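Local coordinates for protein carboxylesterase YbfK (PDB 4CCY) that hydrolyses carboxylic esters to an alcohol and a carboxylate, as a cytoplasmic carboxylesterase of the alpha/beta hydrolase superfamily, at residues 151-162 and 237-248; 185-196 and 272-280. All coordinates share one frame; numbering follows the deposited sequence.

Interaction 1: 151-162 and 237-248. With NA (sodium ion), chain C.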
# COMPACT_ATOMS: atom_id res chain seq x y z
N VAL A 151 -8.45 3.78 -0.95
CA VAL A 151 -7.46 3.54 -1.98
C VAL A 151 -6.74 4.84 -2.34
O VAL A 151 -7.35 5.77 -2.89
CB VAL A 151 -8.14 2.92 -3.22
CG1 VAL A 151 -7.15 2.73 -4.36
CG2 VAL A 151 -8.81 1.59 -2.84
N ILE A 152 -5.46 4.92 -2.01
CA ILE A 152 -4.66 6.15 -2.23
C ILE A 152 -3.58 5.92 -3.30
O ILE A 152 -2.77 5.00 -3.18
CB ILE A 152 -4.00 6.68 -0.92
CG1 ILE A 152 -5.02 6.75 0.24
CG2 ILE A 152 -3.35 8.04 -1.14
CD1 ILE A 152 -4.38 6.97 1.60
N SER A 153 -3.59 6.76 -4.33
CA SER A 153 -2.60 6.73 -5.42
C SER A 153 -2.33 5.31 -5.93
O SER A 153 -1.18 4.86 -5.94
CB SER A 153 -1.29 7.39 -4.97
OG SER A 153 -1.55 8.70 -4.49
N PRO A 154 -3.40 4.62 -6.37
CA PRO A 154 -3.26 3.19 -6.69
C PRO A 154 -2.29 2.94 -7.85
O PRO A 154 -2.11 3.81 -8.74
CB PRO A 154 -4.69 2.75 -7.03
CG PRO A 154 -5.40 4.01 -7.42
CD PRO A 154 -4.78 5.10 -6.60
N ALA A 155 -1.60 1.81 -7.79
CA ALA A 155 -0.71 1.36 -8.86
C ALA A 155 -1.61 0.83 -9.99
O ALA A 155 -2.13 -0.29 -9.90
CB ALA A 155 0.23 0.27 -8.34
N GLU A 156 -1.79 1.65 -11.02
CA GLU A 156 -2.81 1.41 -12.06
C GLU A 156 -4.19 1.23 -11.45
O GLU A 156 -4.67 2.12 -10.75
CB GLU A 156 -2.42 0.24 -12.98
CG GLU A 156 -1.27 0.59 -13.91
CD GLU A 156 -1.21 -0.29 -15.14
OE1 GLU A 156 -1.65 -1.46 -15.06
OE2 GLU A 156 -0.71 0.19 -16.17
N ALA A 157 -4.82 0.08 -11.72
CA ALA A 157 -6.16 -0.24 -11.22
C ALA A 157 -7.26 0.51 -11.96
O ALA A 157 -8.18 -0.12 -12.49
CB ALA A 157 -6.26 -0.02 -9.71
N PHE A 158 -7.18 1.85 -12.00
CA PHE A 158 -8.21 2.65 -12.67
C PHE A 158 -7.82 3.20 -14.04
O PHE A 158 -8.70 3.53 -14.84
CB PHE A 158 -8.70 3.78 -11.75
CG PHE A 158 -9.32 3.26 -10.50
CD1 PHE A 158 -10.65 2.86 -10.49
CD2 PHE A 158 -8.56 3.12 -9.34
CE1 PHE A 158 -11.23 2.35 -9.33
CE2 PHE A 158 -9.12 2.61 -8.18
CZ PHE A 158 -10.45 2.22 -8.18
N ILE A 159 -6.52 3.29 -14.30
CA ILE A 159 -5.99 3.73 -15.59
C ILE A 159 -4.57 3.16 -15.78
O ILE A 159 -3.92 2.75 -14.80
CB ILE A 159 -6.03 5.28 -15.70
CG1 ILE A 159 -6.21 5.74 -17.15
CG2 ILE A 159 -4.84 5.94 -15.03
CD1 ILE A 159 -7.64 5.64 -17.65
N SER A 160 -4.11 3.09 -17.03
CA SER A 160 -2.77 2.58 -17.38
C SER A 160 -1.64 3.51 -16.95
O SER A 160 -1.82 4.73 -16.94
CB SER A 160 -2.65 2.39 -18.90
OG SER A 160 -3.59 1.45 -19.36
N PHE A 161 -0.49 2.94 -16.61
CA PHE A 161 0.72 3.72 -16.29
C PHE A 161 1.18 4.48 -17.51
O PHE A 161 0.92 4.06 -18.65
CB PHE A 161 1.88 2.80 -15.90
CG PHE A 161 1.84 2.30 -14.48
CD1 PHE A 161 1.48 3.14 -13.43
CD2 PHE A 161 2.24 1.00 -14.19
CE1 PHE A 161 1.48 2.67 -12.12
CE2 PHE A 161 2.24 0.52 -12.88
CZ PHE A 161 1.86 1.36 -11.85
N HIS A 162 1.89 5.59 -17.29
CA HIS A 162 2.72 6.17 -18.36
C HIS A 162 3.76 5.14 -18.67
O HIS A 162 4.24 4.48 -17.76
CB HIS A 162 3.43 7.46 -17.90
CG HIS A 162 2.48 8.60 -17.60
ND1 HIS A 162 1.48 8.96 -18.43
CD2 HIS A 162 2.43 9.48 -16.51
CE1 HIS A 162 0.82 10.01 -17.91
NE2 HIS A 162 1.40 10.32 -16.73
N LEU A 237 -13.27 4.97 -0.73
CA LEU A 237 -12.69 6.31 -0.84
C LEU A 237 -11.44 6.23 -1.71
O LEU A 237 -10.50 5.48 -1.39
CB LEU A 237 -12.34 6.87 0.54
CG LEU A 237 -11.44 8.12 0.54
CD1 LEU A 237 -12.14 9.35 -0.05
CD2 LEU A 237 -10.93 8.41 1.94
N LEU A 238 -11.43 7.00 -2.80
CA LEU A 238 -10.33 7.02 -3.76
C LEU A 238 -9.66 8.39 -3.82
O LEU A 238 -10.32 9.41 -4.10
CB LEU A 238 -10.83 6.65 -5.17
CG LEU A 238 -9.77 6.56 -6.28
CD1 LEU A 238 -8.66 5.57 -5.94
CD2 LEU A 238 -10.40 6.21 -7.62
N MET A 239 -8.35 8.42 -3.56
CA MET A 239 -7.62 9.68 -3.49
C MET A 239 -6.41 9.68 -4.43
O MET A 239 -5.61 8.76 -4.42
CB MET A 239 -7.17 9.98 -2.05
CG MET A 239 -8.32 10.02 -1.05
SD MET A 239 -7.79 10.42 0.63
CE MET A 239 -7.47 12.16 0.49
N PHE A 240 -6.31 10.72 -5.24
CA PHE A 240 -5.12 10.95 -6.05
C PHE A 240 -4.51 12.29 -5.68
O PHE A 240 -5.20 13.18 -5.15
CB PHE A 240 -5.48 11.02 -7.53
CG PHE A 240 -6.15 9.80 -8.07
CD1 PHE A 240 -5.41 8.67 -8.45
CD2 PHE A 240 -7.53 9.78 -8.25
CE1 PHE A 240 -6.05 7.55 -8.98
CE2 PHE A 240 -8.17 8.67 -8.78
CZ PHE A 240 -7.43 7.55 -9.13
N GLY A 241 -3.22 12.45 -5.97
CA GLY A 241 -2.53 13.73 -5.83
C GLY A 241 -2.50 14.43 -7.18
O GLY A 241 -2.29 13.79 -8.21
N GLU A 242 -2.70 15.75 -7.18
CA GLU A 242 -2.73 16.50 -8.45
C GLU A 242 -1.46 16.38 -9.28
O GLU A 242 -1.50 16.57 -10.50
CB GLU A 242 -3.12 17.97 -8.23
CG GLU A 242 -2.15 18.77 -7.39
CD GLU A 242 -2.27 20.27 -7.60
OE1 GLU A 242 -2.78 20.71 -8.66
OE2 GLU A 242 -1.85 21.02 -6.70
N HIS A 243 -0.33 16.07 -8.62
CA HIS A 243 0.99 15.96 -9.26
C HIS A 243 1.46 14.53 -9.50
O HIS A 243 2.64 14.31 -9.75
CB HIS A 243 2.03 16.74 -8.45
CG HIS A 243 1.77 18.23 -8.39
ND1 HIS A 243 1.44 18.95 -9.49
CD2 HIS A 243 1.81 19.13 -7.32
CE1 HIS A 243 1.27 20.24 -9.14
NE2 HIS A 243 1.49 20.35 -7.81
N GLU A 244 0.54 13.57 -9.45
CA GLU A 244 0.81 12.13 -9.67
C GLU A 244 1.65 11.86 -10.92
O GLU A 244 1.19 12.11 -12.05
CB GLU A 244 -0.52 11.37 -9.77
CG GLU A 244 -0.40 9.91 -10.21
CD GLU A 244 0.40 9.08 -9.24
OE1 GLU A 244 -0.19 8.64 -8.24
OE2 GLU A 244 1.63 8.88 -9.47
N ALA A 245 2.86 11.33 -10.72
CA ALA A 245 3.84 11.19 -11.81
C ALA A 245 3.65 9.92 -12.66
O ALA A 245 4.17 9.84 -13.77
CB ALA A 245 5.27 11.24 -11.26
N MET A 246 2.89 8.97 -12.14
CA MET A 246 2.81 7.63 -12.71
C MET A 246 1.73 7.43 -13.78
O MET A 246 1.80 6.46 -14.55
CB MET A 246 2.59 6.59 -11.61
CG MET A 246 3.64 6.58 -10.51
SD MET A 246 3.50 5.05 -9.55
CE MET A 246 4.54 3.96 -10.53
N TYR A 247 0.74 8.32 -13.82
CA TYR A 247 -0.36 8.24 -14.78
C TYR A 247 -1.16 9.53 -14.82
O TYR A 247 -0.85 10.49 -14.09
CB TYR A 247 -1.29 7.05 -14.49
CG TYR A 247 -1.72 6.89 -13.05
CD1 TYR A 247 -2.78 7.63 -12.52
CD2 TYR A 247 -1.07 5.99 -12.22
CE1 TYR A 247 -3.19 7.46 -11.22
CE2 TYR A 247 -1.47 5.83 -10.90
CZ TYR A 247 -2.53 6.57 -10.41
OH TYR A 247 -2.94 6.41 -9.10
N HIS A 248 -2.19 9.57 -15.68
CA HIS A 248 -3.10 10.71 -15.75
C HIS A 248 -4.18 10.53 -14.74
O HIS A 248 -5.20 9.88 -15.00
CB HIS A 248 -3.70 10.86 -17.14
CG HIS A 248 -2.72 11.38 -18.18
ND1 HIS A 248 -1.99 12.49 -17.98
CD2 HIS A 248 -2.38 10.89 -19.43
CE1 HIS A 248 -1.20 12.70 -19.05
NE2 HIS A 248 -1.44 11.72 -19.94
NA NA C . -0.32 13.02 -13.52
O HOH W 1 -1.97 9.96 -6.70
O HOH W 2 -2.27 7.47 -17.90
O HOH W 3 1.60 12.55 -15.29
O HOH W 4 -0.08 15.40 -13.06
O HOH W 5 -1.60 13.74 -15.58
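Val-151 and Ile-152 run parallel to Leu-238 and Met-239 as neighbouring strands, joined by backbone bonds from Val-151 N to Leu-237 O, Met-239 N to Val-151 O and Ser-153 N to Met-239 O. On one sheet face Leu-238 packs against Val-151, Pro-154 and Phe-158. Its CG lies anti to the backbone N (chi1 -177°), which turns the isobutyl end toward Val-151, and Leu-238 CD1 comes 3.6 Å from Val-151 CG1. Leu-238 CD2 sits over the centre of the Phe-158 ring as a CH-pi contact, 3.9 Å from the centroid.

Beyond the strands Tyr-247 carries the contact. Tyr-247 OH gives a 2.8 Å hydrogen bond to Pro-154 O, on a lone pair in the carbonyl plane. Ile-159 CG2 packs obliquely against its ring, 3.7 Å from Tyr-247 CD1. Met-246 runs alongside Phe-161 in a Met-aromatic contact, with Met-246 SD approaching the ring obliquely. At this end His-162 N bonds to Met-246 O. The His-162 ring has Tyr-247 CA over one face. His-162 CE1 lies over the centre of the His-248 ring in a T-shaped pair, planes at 84°.

A sodium ion ties the end of 237-248 together. Glu-244 O binds it at 2.3 Å and Tyr-247 O at 2.6 Å, with Gln-249 and three waters. His-162 NE2 and His-248 ND1 each share a hydrogen bond with one of these waters. Another water bridges Ser-153 OG (also hydrogen-bonded to His-273 O), Gly-241 N and Glu-244 OE1. Glu-244 OE2 accepts from Met-246 N at 3.0 Å, while OE1 is hydrogen-bonded to His-273. These are the C-terminal ends of two parallel strands, 146-152 and 236-241, in the alpha/beta hydrolase sheet, where the loop after a strand presents Glu-244, by similarity the acid of the charge relay system.

Interaction 2: 185-196 and 272-280; sequences ITGDSYDLHPLL and GHLLSLEQP. With NA (sodium ion), chain D.
Tyr-190 lays one face of its ring on the aliphatic part of Glu-278, with Glu-278 CG 3.4 Å from Tyr-190 CG. The ring reaches the short helix 275-278 because CG stands anti to the backbone N (chi1 180°). Leu-277 crosses it at about a right angle, and Leu-277 CB comes 3.4 Å from Tyr-190 OH. With an alanine at Tyr-190, the ring that packs on Glu-278 CG and Leu-277 CB is gone, which is likely to open a gap between the turn and the helix.

Leu-274 CD1 touches Thr-186 CG2 and Leu-192 CD2, each at 3.8 Å. Leu-192 CD2 also touches Leu-277 CD1, and Leu-196 meets Leu-277 tip to tip. Ile-185 crosses His-273 obliquely, with Ile-185 CG1 3.6 Å from His-273 CD2.

No direct hydrogen bond joins the two segments; water does this work. One water takes a bond from His-273 N and gives one to Ile-185 O. Another links Thr-186 O with Glu-278 OE2. The other carboxylate oxygen, Glu-278 OE1, accepts from Gly-272 N on its syn side at 2.6 Å, which holds the Glu-278 carboxylate against Gly-272, just ahead of the helix.

At the turn from Gly-187 to Tyr-190 a sodium ion is held by Thr-186 OG1 at 2.5 Å, by Gly-187 O, by Tyr-190 O and by three waters. Asp-191 OD1 accepts from two of these waters. Thr-186 OG1 also bonds to Ile-182 O in its own helix. His-273 NE2 bonds to Ser-129 OG, with Glu-244 as the second partner of the ring. The contact thus packs the end of helix 175-186 and the following turn against the loop of the histidine of a Ser-His-Glu triad, a role assigned by similarity.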
# COMPACT_ATOMS: atom_id res chain seq x y z
N ILE A 185 9.38 9.96 -8.28
CA ILE A 185 8.10 9.69 -7.63
C ILE A 185 7.70 10.76 -6.60
O ILE A 185 6.52 11.10 -6.47
CB ILE A 185 8.06 8.25 -7.04
CG1 ILE A 185 6.62 7.75 -6.92
CG2 ILE A 185 8.78 8.17 -5.70
CD1 ILE A 185 6.02 7.35 -8.25
N THR A 186 8.68 11.30 -5.88
CA THR A 186 8.42 12.34 -4.89
C THR A 186 8.01 13.65 -5.54
O THR A 186 7.13 14.33 -5.03
CB THR A 186 9.61 12.61 -3.94
OG1 THR A 186 10.78 12.95 -4.70
CG2 THR A 186 9.87 11.42 -3.03
N GLY A 187 8.66 13.99 -6.65
CA GLY A 187 8.46 15.28 -7.31
C GLY A 187 9.35 16.34 -6.69
O GLY A 187 10.03 16.09 -5.69
N ASP A 188 9.35 17.53 -7.28
CA ASP A 188 10.27 18.58 -6.85
C ASP A 188 9.87 19.27 -5.54
O ASP A 188 10.64 20.05 -5.00
CB ASP A 188 10.48 19.60 -7.97
CG ASP A 188 11.32 19.03 -9.10
OD1 ASP A 188 12.23 18.22 -8.80
OD2 ASP A 188 11.07 19.36 -10.28
N SER A 189 8.67 18.97 -5.04
CA SER A 189 8.14 19.63 -3.85
C SER A 189 8.26 18.82 -2.56
O SER A 189 8.02 19.35 -1.48
CB SER A 189 6.68 20.02 -4.06
OG SER A 189 6.55 20.96 -5.12
N TYR A 190 8.60 17.55 -2.67
CA TYR A 190 8.64 16.70 -1.49
C TYR A 190 9.92 15.88 -1.40
O TYR A 190 10.36 15.29 -2.39
CB TYR A 190 7.40 15.79 -1.44
CG TYR A 190 7.38 14.87 -0.23
CD1 TYR A 190 7.14 15.38 1.04
CD2 TYR A 190 7.63 13.51 -0.36
CE1 TYR A 190 7.14 14.56 2.15
CE2 TYR A 190 7.63 12.67 0.75
CZ TYR A 190 7.38 13.20 2.00
OH TYR A 190 7.38 12.39 3.11
N ASP A 191 10.51 15.87 -0.21
CA ASP A 191 11.63 14.98 0.12
C ASP A 191 11.16 14.01 1.18
O ASP A 191 10.55 14.42 2.17
CB ASP A 191 12.82 15.75 0.70
CG ASP A 191 13.43 16.72 -0.28
OD1 ASP A 191 13.62 16.37 -1.46
OD2 ASP A 191 13.75 17.85 0.15
N LEU A 192 11.47 12.73 1.00
CA LEU A 192 11.23 11.74 2.04
C LEU A 192 12.03 12.12 3.28
O LEU A 192 13.05 12.80 3.17
CB LEU A 192 11.70 10.38 1.56
CG LEU A 192 10.89 9.75 0.43
CD1 LEU A 192 11.55 8.45 -0.02
CD2 LEU A 192 9.44 9.52 0.89
N HIS A 193 11.55 11.68 4.45
CA HIS A 193 12.39 11.71 5.64
C HIS A 193 13.66 10.95 5.31
O HIS A 193 13.61 9.94 4.62
CB HIS A 193 11.68 11.07 6.82
CG HIS A 193 12.42 11.24 8.12
ND1 HIS A 193 13.57 10.58 8.41
CD2 HIS A 193 12.15 12.04 9.23
CE1 HIS A 193 14.00 10.94 9.62
NE2 HIS A 193 13.14 11.83 10.13
N PRO A 194 14.83 11.43 5.77
CA PRO A 194 16.09 10.73 5.47
C PRO A 194 16.11 9.22 5.82
O PRO A 194 16.77 8.44 5.13
CB PRO A 194 17.11 11.49 6.31
CG PRO A 194 16.56 12.87 6.38
CD PRO A 194 15.06 12.74 6.40
N LEU A 195 15.40 8.82 6.88
CA LEU A 195 15.37 7.42 7.27
C LEU A 195 14.67 6.58 6.21
O LEU A 195 15.17 5.50 5.85
CB LEU A 195 14.72 7.23 8.64
CG LEU A 195 15.53 7.77 9.83
CD1 LEU A 195 14.77 7.61 11.13
CD2 LEU A 195 16.91 7.12 9.92
N LEU A 196 13.56 7.07 5.67
CA LEU A 196 12.84 6.36 4.61
C LEU A 196 13.61 6.32 3.30
O LEU A 196 13.63 5.29 2.63
CB LEU A 196 11.43 6.93 4.39
CG LEU A 196 10.27 6.05 4.86
CD1 LEU A 196 8.93 6.65 4.43
CD2 LEU A 196 10.39 4.62 4.34
N GLY A 272 1.79 14.83 -4.86
CA GLY A 272 1.98 13.87 -5.94
C GLY A 272 1.47 12.49 -5.56
O GLY A 272 0.43 12.34 -4.90
N HIS A 273 2.23 11.48 -5.98
CA HIS A 273 1.95 10.07 -5.70
C HIS A 273 1.89 9.74 -4.23
O HIS A 273 1.01 8.99 -3.79
CB HIS A 273 3.03 9.20 -6.36
CG HIS A 273 2.72 7.72 -6.35
ND1 HIS A 273 1.68 7.19 -7.03
CD2 HIS A 273 3.37 6.65 -5.71
CE1 HIS A 273 1.66 5.85 -6.84
NE2 HIS A 273 2.68 5.52 -6.03
N LEU A 274 2.84 10.29 -3.46
CA LEU A 274 3.03 9.89 -2.07
C LEU A 274 2.14 10.68 -1.11
O LEU A 274 2.60 11.28 -0.14
CB LEU A 274 4.51 10.03 -1.69
CG LEU A 274 5.49 9.16 -2.49
CD1 LEU A 274 6.90 9.38 -1.99
CD2 LEU A 274 5.13 7.67 -2.45
N LEU A 275 0.84 10.60 -1.38
CA LEU A 275 -0.16 11.48 -0.77
C LEU A 275 -0.25 11.37 0.75
O LEU A 275 -0.42 12.38 1.44
CB LEU A 275 -1.52 11.26 -1.44
CG LEU A 275 -2.78 12.07 -1.07
CD1 LEU A 275 -2.49 13.56 -0.86
CD2 LEU A 275 -3.84 11.87 -2.15
N SER A 276 -0.15 10.15 1.29
CA SER A 276 -0.25 9.98 2.74
C SER A 276 0.98 10.55 3.46
O SER A 276 0.90 10.89 4.65
CB SER A 276 -0.46 8.52 3.10
OG SER A 276 0.61 7.73 2.61
N LEU A 277 2.10 10.64 2.75
CA LEU A 277 3.34 11.19 3.31
C LEU A 277 3.45 12.71 3.12
O LEU A 277 3.97 13.40 4.00
CB LEU A 277 4.58 10.50 2.71
CG LEU A 277 4.91 9.08 3.18
CD1 LEU A 277 5.85 8.41 2.18
CD2 LEU A 277 5.50 9.05 4.59
N GLU A 278 2.96 13.20 1.99
CA GLU A 278 3.02 14.62 1.63
C GLU A 278 1.98 15.51 2.31
O GLU A 278 2.27 16.65 2.64
CB GLU A 278 2.79 14.76 0.13
CG GLU A 278 4.05 15.03 -0.65
CD GLU A 278 3.77 15.35 -2.10
OE1 GLU A 278 3.40 14.42 -2.84
OE2 GLU A 278 3.91 16.53 -2.48
N GLN A 279 0.77 14.99 2.46
CA GLN A 279 -0.32 15.74 3.09
C GLN A 279 -0.94 14.91 4.21
O GLN A 279 -2.16 14.63 4.17
CB GLN A 279 -1.39 16.13 2.06
CG GLN A 279 -0.90 17.03 0.94
CD GLN A 279 -0.58 18.44 1.41
OE1 GLN A 279 -0.92 18.83 2.53
NE2 GLN A 279 0.06 19.21 0.56
N PRO A 280 -0.13 14.52 5.21
CA PRO A 280 -0.62 13.61 6.24
C PRO A 280 -1.78 14.20 7.06
O PRO A 280 -2.69 13.46 7.42
CB PRO A 280 0.60 13.37 7.13
CG PRO A 280 1.49 14.54 6.91
CD PRO A 280 1.28 14.91 5.47
NA NA D . 11.78 15.16 -4.36
O HOH W 6 4.09 11.79 -8.05
O HOH W 7 4.69 12.36 -4.01
O HOH W 8 5.96 16.78 -4.46
O HOH W 9 13.39 14.01 -3.10
O HOH W 10 12.48 17.23 -3.69
O HOH W 11 12.56 15.04 -6.42

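Overall arrangement
The two contacts interlock along the chain, in the order 151-162, 185-196, 237-248, 272-280. Their centres lie 15 Å apart. Interaction 1 sits at the ends of strands 146-152 and 236-241 of the main sheet. Interaction 2 joins the helical region 175-205 to the loop and short helix beyond strand 264-268. They meet directly: Glu-244 OE1 is 2.7 Å from His-273 ND1, a probable hydrogen bond, and Ser-153 OG probably bonds to His-273 O. Met-246 packs on both Ile-185 and His-273. Together they bring the acid and histidine of the likely charge relay system into place near Ser-129, with a separate sodium site in each contact.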